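Local coordinates for probable fatty acyl-CoA transferase Rv3272 (Mycobacterium tuberculosis, PDB 5YX6) that binds fatty acyl-CoAs of varying chain length, palmitoyl-CoA most tightly, as a homodimeric family III CoA transferase probably involved in fatty acid metabolism, at the interface of chains A and B. Numbering follows the deposited sequence. Chains: chain A/B, Uncharacterized protein Rv3272.

Contact 1: the interface of chains A and B. Residues chain A 207, 211, 218; chain B 338, 341, 343-344, 349.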
loop_
_atom_site.group_PDB
_atom_site.type_symbol
_atom_site.label_atom_id
_atom_site.label_comp_id
_atom_site.label_asym_id
_atom_site.label_seq_id
_atom_site.Cartn_x
_atom_site.Cartn_y
_atom_site.Cartn_z
ATOM N N TYR A 207 6.375 6.805 -7.174
ATOM C CA TYR A 207 5.361 7.604 -7.832
ATOM C C TYR A 207 4.275 6.730 -8.456
ATOM O O TYR A 207 3.080 7.011 -8.301
ATOM C CB TYR A 207 6.002 8.491 -8.890
ATOM C CG TYR A 207 5.032 9.405 -9.604
ATOM C CD1 TYR A 207 4.573 10.569 -8.998
ATOM C CD2 TYR A 207 4.620 9.134 -10.901
ATOM C CE1 TYR A 207 3.706 11.421 -9.654
ATOM C CE2 TYR A 207 3.755 9.979 -11.562
ATOM C CZ TYR A 207 3.308 11.122 -10.937
ATOM O OH TYR A 207 2.449 11.966 -11.595
ATOM N N VAL A 211 0.283 6.770 -7.535
ATOM C CA VAL A 211 -0.739 6.923 -8.565
ATOM C C VAL A 211 -1.695 5.734 -8.490
ATOM O O VAL A 211 -2.913 5.899 -8.497
ATOM C CB VAL A 211 -0.105 7.032 -9.977
ATOM C CG1 VAL A 211 -1.124 6.734 -11.057
ATOM C CG2 VAL A 211 0.521 8.418 -10.186
ATOM N N LEU A 218 -8.276 9.046 -9.906
ATOM C CA LEU A 218 -7.498 9.579 -11.018
ATOM C C LEU A 218 -8.223 9.325 -12.331
ATOM O O LEU A 218 -8.129 10.116 -13.269
ATOM C CB LEU A 218 -6.105 8.937 -11.070
ATOM C CG LEU A 218 -4.842 9.735 -10.729
ATOM C CD1 LEU A 218 -5.139 11.191 -10.486
ATOM C CD2 LEU A 218 -4.132 9.129 -9.533
ATOM N N VAL B 338 -2.540 16.303 -11.902
ATOM C CA VAL B 338 -1.537 15.226 -11.978
ATOM C C VAL B 338 -1.470 14.598 -13.365
ATOM O O VAL B 338 -0.397 14.371 -13.935
ATOM C CB VAL B 338 -1.813 14.110 -10.953
ATOM C CG1 VAL B 338 -0.934 12.887 -11.237
ATOM C CG2 VAL B 338 -1.583 14.613 -9.531
ATOM N N THR B 341 0.632 16.437 -16.114
ATOM C CA THR B 341 2.032 16.779 -15.882
ATOM C C THR B 341 2.964 15.998 -16.801
ATOM O O THR B 341 2.632 14.894 -17.231
ATOM C CB THR B 341 2.437 16.509 -14.420
ATOM O OG1 THR B 341 2.382 15.102 -14.150
ATOM C CG2 THR B 341 1.516 17.250 -13.473
ATOM N N LEU B 343 5.746 14.667 -15.922
ATOM C CA LEU B 343 6.179 13.497 -15.174
ATOM C C LEU B 343 5.238 12.321 -15.406
ATOM O O LEU B 343 5.677 11.211 -15.711
ATOM C CB LEU B 343 6.260 13.806 -13.680
ATOM C CG LEU B 343 6.499 12.549 -12.836
ATOM C CD1 LEU B 343 7.840 11.880 -13.232
ATOM C CD2 LEU B 343 6.434 12.865 -11.341
ATOM N N PHE B 344 3.941 12.588 -15.296
ATOM C CA PHE B 344 2.933 11.562 -15.473
ATOM C C PHE B 344 3.059 10.940 -16.856
ATOM O O PHE B 344 2.965 9.730 -17.005
ATOM C CB PHE B 344 1.536 12.150 -15.274
ATOM C CG PHE B 344 0.432 11.128 -15.272
ATOM C CD1 PHE B 344 0.021 10.541 -14.087
ATOM C CD2 PHE B 344 -0.205 10.770 -16.448
ATOM C CE1 PHE B 344 -1.004 9.614 -14.072
ATOM C CE2 PHE B 344 -1.223 9.840 -16.443
ATOM C CZ PHE B 344 -1.628 9.262 -15.253
ATOM N N LEU B 349 1.810 5.500 -17.684
ATOM C CA LEU B 349 1.007 4.943 -16.603
ATOM C C LEU B 349 -0.393 4.506 -17.022
ATOM O O LEU B 349 -1.121 3.888 -16.242
ATOM C CB LEU B 349 0.903 5.964 -15.470
ATOM C CG LEU B 349 2.132 5.995 -14.565
ATOM C CD1 LEU B 349 2.231 7.310 -13.804
ATOM C CD2 LEU B 349 2.109 4.809 -13.609
#

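Contact 2: the interface of chains A and B. Residues chain A 334-336, 338-339; chain B 157, 218, 221.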
loop_
_atom_site.group_PDB
_atom_site.type_symbol
_atom_site.label_atom_id
_atom_site.label_comp_id
_atom_site.label_asym_id
_atom_site.label_seq_id
_atom_site.Cartn_x
_atom_site.Cartn_y
_atom_site.Cartn_z
ATOM N N THR A 334 -7.698 6.915 17.732
ATOM C CA THR A 334 -6.349 7.460 17.630
ATOM C C THR A 334 -5.340 6.319 17.686
ATOM O O THR A 334 -5.674 5.203 18.105
ATOM C CB THR A 334 -6.037 8.443 18.776
ATOM O OG1 THR A 334 -5.997 7.729 20.020
ATOM C CG2 THR A 334 -7.095 9.544 18.845
ATOM N N TRP A 335 -4.113 6.601 17.266
ATOM C CA TRP A 335 -3.032 5.625 17.351
ATOM C C TRP A 335 -2.906 5.094 18.777
ATOM O O TRP A 335 -2.797 3.884 18.987
ATOM C CB TRP A 335 -1.700 6.244 16.872
ATOM C CG TRP A 335 -1.712 6.600 15.406
ATOM C CD1 TRP A 335 -2.307 5.893 14.397
ATOM C CD2 TRP A 335 -1.122 7.754 14.786
ATOM N NE1 TRP A 335 -2.117 6.531 13.191
ATOM C CE2 TRP A 335 -1.400 7.677 13.407
ATOM C CE3 TRP A 335 -0.381 8.841 15.264
ATOM C CZ2 TRP A 335 -0.965 8.646 12.502
ATOM C CZ3 TRP A 335 0.043 9.803 14.362
ATOM C CH2 TRP A 335 -0.250 9.698 12.999
ATOM N N LYS A 336 -2.967 5.990 19.758
ATOM C CA LYS A 336 -2.864 5.577 21.155
ATOM C C LYS A 336 -3.967 4.594 21.535
ATOM O O LYS A 336 -3.725 3.648 22.287
ATOM C CB LYS A 336 -2.904 6.789 22.097
ATOM N N VAL A 338 -5.759 2.637 19.314
ATOM C CA VAL A 338 -5.700 1.437 18.485
ATOM C C VAL A 338 -4.950 0.295 19.160
ATOM O O VAL A 338 -5.459 -0.819 19.257
ATOM C CB VAL A 338 -5.025 1.723 17.134
ATOM C CG1 VAL A 338 -4.705 0.419 16.406
ATOM C CG2 VAL A 338 -5.910 2.619 16.278
ATOM N N VAL A 339 -3.764 0.594 19.676
ATOM C CA VAL A 339 -2.893 -0.439 20.228
ATOM C C VAL A 339 -3.475 -1.111 21.464
ATOM O O VAL A 339 -2.957 -2.133 21.911
ATOM C CB VAL A 339 -1.497 0.117 20.565
ATOM C CG1 VAL A 339 -0.799 0.592 19.301
ATOM C CG2 VAL A 339 -1.595 1.225 21.590
ATOM N N THR B 157 -5.966 9.983 12.668
ATOM C CA THR B 157 -5.169 10.630 13.707
ATOM C C THR B 157 -4.327 11.801 13.169
ATOM O O THR B 157 -3.763 11.738 12.076
ATOM C CB THR B 157 -4.232 9.615 14.396
ATOM O OG1 THR B 157 -4.984 8.482 14.854
ATOM C CG2 THR B 157 -3.500 10.267 15.569
ATOM N N LEU B 218 2.347 3.881 15.222
ATOM C CA LEU B 218 1.795 2.977 16.234
ATOM C C LEU B 218 2.860 2.557 17.230
ATOM O O LEU B 218 2.588 2.324 18.401
ATOM C CB LEU B 218 1.205 1.722 15.590
ATOM C CG LEU B 218 -0.264 1.638 15.182
ATOM C CD1 LEU B 218 -1.050 2.828 15.681
ATOM C CD2 LEU B 218 -0.402 1.456 13.675
ATOM N N HIS B 221 3.660 4.212 20.689
ATOM C CA HIS B 221 2.782 3.930 21.818
ATOM C C HIS B 221 2.930 2.503 22.335
ATOM O O HIS B 221 2.403 2.164 23.394
ATOM C CB HIS B 221 1.328 4.211 21.446
ATOM C CG HIS B 221 1.100 5.607 20.964
ATOM N ND1 HIS B 221 1.055 6.688 21.818
ATOM C CD2 HIS B 221 0.894 6.100 19.721
ATOM C CE1 HIS B 221 0.842 7.789 21.119
ATOM N NE2 HIS B 221 0.738 7.459 19.844
#

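Contact 3: the interface of chains A and B. Residues chain A 155, 169, 173, 213-214; chain B 169, 171, 173, 335.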
loop_
_atom_site.group_PDB
_atom_site.type_symbol
_atom_site.label_atom_id
_atom_site.label_comp_id
_atom_site.label_asym_id
_atom_site.label_seq_id
_atom_site.Cartn_x
_atom_site.Cartn_y
_atom_site.Cartn_z
ATOM N N MET A 155 -1.993 13.299 -3.602
ATOM C CA MET A 155 -2.633 12.751 -2.408
ATOM C C MET A 155 -3.151 13.786 -1.407
ATOM O O MET A 155 -3.705 13.412 -0.373
ATOM C CB MET A 155 -1.671 11.805 -1.693
ATOM C CG MET A 155 -1.474 10.506 -2.446
ATOM S SD MET A 155 -0.388 9.354 -1.596
ATOM C CE MET A 155 -0.834 7.830 -2.438
ATOM N N ILE A 169 -0.718 13.860 4.615
ATOM C CA ILE A 169 -0.986 12.651 5.383
ATOM C C ILE A 169 0.220 12.330 6.264
ATOM O O ILE A 169 1.330 12.189 5.771
ATOM C CB ILE A 169 -1.328 11.459 4.468
ATOM C CG1 ILE A 169 -2.641 11.729 3.734
ATOM C CG2 ILE A 169 -1.454 10.183 5.276
ATOM C CD1 ILE A 169 -2.870 10.858 2.522
ATOM N N LEU A 173 2.633 6.279 3.843
ATOM C CA LEU A 173 1.886 5.258 3.131
ATOM C C LEU A 173 2.576 4.882 1.829
ATOM O O LEU A 173 2.517 3.732 1.406
ATOM C CB LEU A 173 0.455 5.718 2.846
ATOM C CG LEU A 173 0.277 6.778 1.761
ATOM C CD1 LEU A 173 -1.059 6.625 1.063
ATOM C CD2 LEU A 173 0.416 8.166 2.353
ATOM N N LEU A 213 -2.421 3.808 -5.948
ATOM C CA LEU A 213 -3.283 3.872 -4.768
ATOM C C LEU A 213 -4.500 4.784 -4.954
ATOM O O LEU A 213 -5.513 4.593 -4.294
ATOM C CB LEU A 213 -2.473 4.321 -3.545
ATOM C CG LEU A 213 -1.372 3.344 -3.100
ATOM C CD1 LEU A 213 -0.562 3.942 -1.958
ATOM C CD2 LEU A 213 -1.957 1.985 -2.687
ATOM N N GLN A 214 -4.401 5.743 -5.872
ATOM C CA GLN A 214 -5.472 6.700 -6.133
ATOM C C GLN A 214 -6.165 6.449 -7.470
ATOM O O GLN A 214 -6.825 7.336 -8.012
ATOM C CB GLN A 214 -4.921 8.128 -6.152
ATOM C CG GLN A 214 -3.972 8.503 -5.048
ATOM C CD GLN A 214 -3.254 9.800 -5.369
ATOM O OE1 GLN A 214 -3.754 10.889 -5.067
ATOM N NE2 GLN A 214 -2.081 9.697 -5.987
ATOM N N ILE B 169 -9.676 10.028 4.451
ATOM C CA ILE B 169 -8.911 10.068 3.219
ATOM C C ILE B 169 -9.820 9.639 2.067
ATOM O O ILE B 169 -10.443 8.586 2.124
ATOM C CB ILE B 169 -7.654 9.184 3.309
ATOM C CG1 ILE B 169 -6.703 9.762 4.364
ATOM C CG2 ILE B 169 -6.947 9.109 1.960
ATOM C CD1 ILE B 169 -5.651 8.787 4.848
ATOM N N PHE B 171 -9.400 8.570 -0.972
ATOM C CA PHE B 171 -9.124 7.509 -1.945
ATOM C C PHE B 171 -8.935 6.195 -1.204
ATOM O O PHE B 171 -8.744 6.171 0.010
ATOM C CB PHE B 171 -7.911 7.832 -2.828
ATOM C CG PHE B 171 -6.651 8.100 -2.065
ATOM C CD1 PHE B 171 -5.789 7.060 -1.742
ATOM C CD2 PHE B 171 -6.321 9.389 -1.677
ATOM C CE1 PHE B 171 -4.624 7.300 -1.040
ATOM C CE2 PHE B 171 -5.152 9.641 -0.978
ATOM C CZ PHE B 171 -4.300 8.595 -0.658
ATOM N N LEU B 173 -6.981 3.764 -0.183
ATOM C CA LEU B 173 -5.604 3.313 -0.036
ATOM C C LEU B 173 -5.541 1.956 0.657
ATOM O O LEU B 173 -4.632 1.179 0.394
ATOM C CB LEU B 173 -4.758 4.325 0.728
ATOM C CG LEU B 173 -5.024 4.396 2.223
ATOM C CD1 LEU B 173 -3.772 4.789 2.962
ATOM C CD2 LEU B 173 -6.141 5.368 2.503
ATOM N N TRP B 335 -5.793 15.885 -8.497
ATOM C CA TRP B 335 -5.943 14.765 -9.433
ATOM C C TRP B 335 -6.083 15.244 -10.874
ATOM O O TRP B 335 -5.461 14.683 -11.780
ATOM C CB TRP B 335 -7.152 13.893 -9.060
ATOM C CG TRP B 335 -7.007 13.196 -7.750
ATOM C CD1 TRP B 335 -5.867 12.650 -7.233
ATOM C CD2 TRP B 335 -8.030 12.992 -6.775
ATOM N NE1 TRP B 335 -6.122 12.111 -5.996
ATOM C CE2 TRP B 335 -7.443 12.309 -5.690
ATOM C CE3 TRP B 335 -9.392 13.310 -6.716
ATOM C CZ2 TRP B 335 -8.169 11.939 -4.557
ATOM C CZ3 TRP B 335 -10.107 12.949 -5.595
ATOM C CH2 TRP B 335 -9.493 12.270 -4.528
#

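Contact 1: the interface of chains A and B
Helix 206-213 of chain A, with A:Leu218 from the following helix 215-222, meets the short helices 335-338 and 342-346 of chain B and the loop residue B:Leu349. A:Tyr207 hides more surface here than any other residue listed. Its CG stands anti to the backbone N (chi1 -178°), which lays the ring alongside A:Val211 of the next turn and leaves the other face toward apolar side chains of chain B. B:Leu343 arrives from the opposite direction and lays its CD2 methyl over that face, 3.6 Å from the ring centroid, a CH-pi contact displaced toward the CE1 and CZ rim. A:Val211 covers the opposite face with CG2, and a methyl from each chain probably limits how far the ring can tilt. Near CE2, on the side that A:Val211 covers, B:Leu349 CD1 comes to 3.8 Å of A:Tyr207 CE2 and also meets A:Val211 CG2 tip to tip. The phenol oxygen reaches beyond the methyls: A:Tyr207 OH lies 3.5 Å from B:Val338 CG1 and in the ring plane of B:Phe344, at that ring's edge. Tyrosine suits the place because its long flat ring can be sandwiched while its hydroxyl extends farther. Behind this wall B:Thr341 OG1 donates to B:Val338 O (2.9 Å) and accepts from B:Phe344 N (3.2 Å). The patch gives the homodimer a largely apolar seam, a helix of one subunit meeting a corner of two short helices braced by B:Thr341.

Contact 2: the interface of chains A and B
A:Trp335, the first residue of helix 335-338 in chain A, places its indole between B:Thr157 of a chain B loop and B:Leu218 of helix 215-223, with B:His221 of that helix beside its CB. This CB lies 3.7 Å from B:Leu218 CD1 and 3.9 Å from B:His221 CD2. CG is set anti to the carbonyl carbon (chi1 -66°), which turns one indole face toward B:Thr157 and the other side toward B:Leu218 CD1. At the five-membered ring, A:Trp335 CD1 touches that leucine methyl, B:Leu218 CD1, at 3.6 Å, the side chains crossing at about a right angle, and NE1 lies 3.8 Å from B:Thr157 OG1. Farther out, B:Thr157 CB sits over the middle of the face, near CD2 and CE2, and A:Trp335 CE3 meets the methyl B:Thr157 CG2 at 3.4 Å, a CH-pi contact with the six-membered ring. At the rim, CZ2 lies near B:Thr157 CB and CZ3 near its CG2. Threonine suits this face because its methyl can rest on the indole while OG1 turns to the helix start, where A:Trp335 N gives it a weak hydrogen bond of 3.2 Å, bent to 126° at the hydrogen. Beside the indole, A:Lys336 CA covers the centre of the B:His221 ring, 4.0 Å from its centroid; CA and CB make this contact, and the lysine side chain is not fully modelled. In the fold, the site joins the helix following strand 328-331 of chain A to helix 215-223 and the loop holding B:Thr157 in chain B.

Contact 3: the interface of chains A and B
B:Phe171, in the loop leading into helix 173-196 of this family III CoA transferase, inserts its ring among A:Met155, A:Leu173, A:Leu213 and A:Gln214. The aliphatic A:Gln214 CG rests over the centre of one ring face, 4.0 Å from the B:Phe171 ring centroid, a CH-pi contact made by the stem of the amide side chain. At the far end of the ring, B:Phe171 CZ meets A:Met155 CG at 3.9 Å, and the methionine, extended beyond CG, passes across at about a right angle and brings its terminal CE to the same end. Its flexible thioether chain can follow the ring's outline. The backbone oxygen A:Leu213 O approaches B:Phe171 CD1 at 3.6 Å. Next to the ring, A:Leu173 and B:Leu173 bring their CD1 methyls to 3.8 Å of each other, while the two Ile169 side chains meet tip to tip through CD1; these residues face their own copies near the two-fold axis. Outside this apolar shell, B:Trp335 NE1 donates to A:Gln214 OE1 (2.8 Å, 153° at the hydrogen). The oxygen lies in the indole plane, but the donor stands 44° out of the amide's carbonyl plane. Glutamine suits both tasks, its stem packing on B:Phe171 and its amide capturing the indole N-H. Behind the phenylalanine, B:Ile169 CG2 supports the opposite face. The B:Phe171 CG lies between the backbone N and the carbonyl carbon (chi1 57°), which turns the ring toward chain A.

Contact 3 lies centrally: the centres of its C-alpha atoms and those of contact 1 are about 13 Å apart, and those of contact 2 about 20 Å away, whereas contacts 1 and 2 are separated by about 32 Å. Helix 335-338 recurs in all three, and contacts 1 and 3 share helix 206-213 of chain A. Trp335 and Leu218 each serve in two contacts, from opposite chains. Two-fold symmetry repeats every patch with the chains exchanged. Because the centre of contact 3 is about 11 Å from the proposed nucleophile A:Asp175, on helix 173-196, dimerisation may help shape the active-site surroundings.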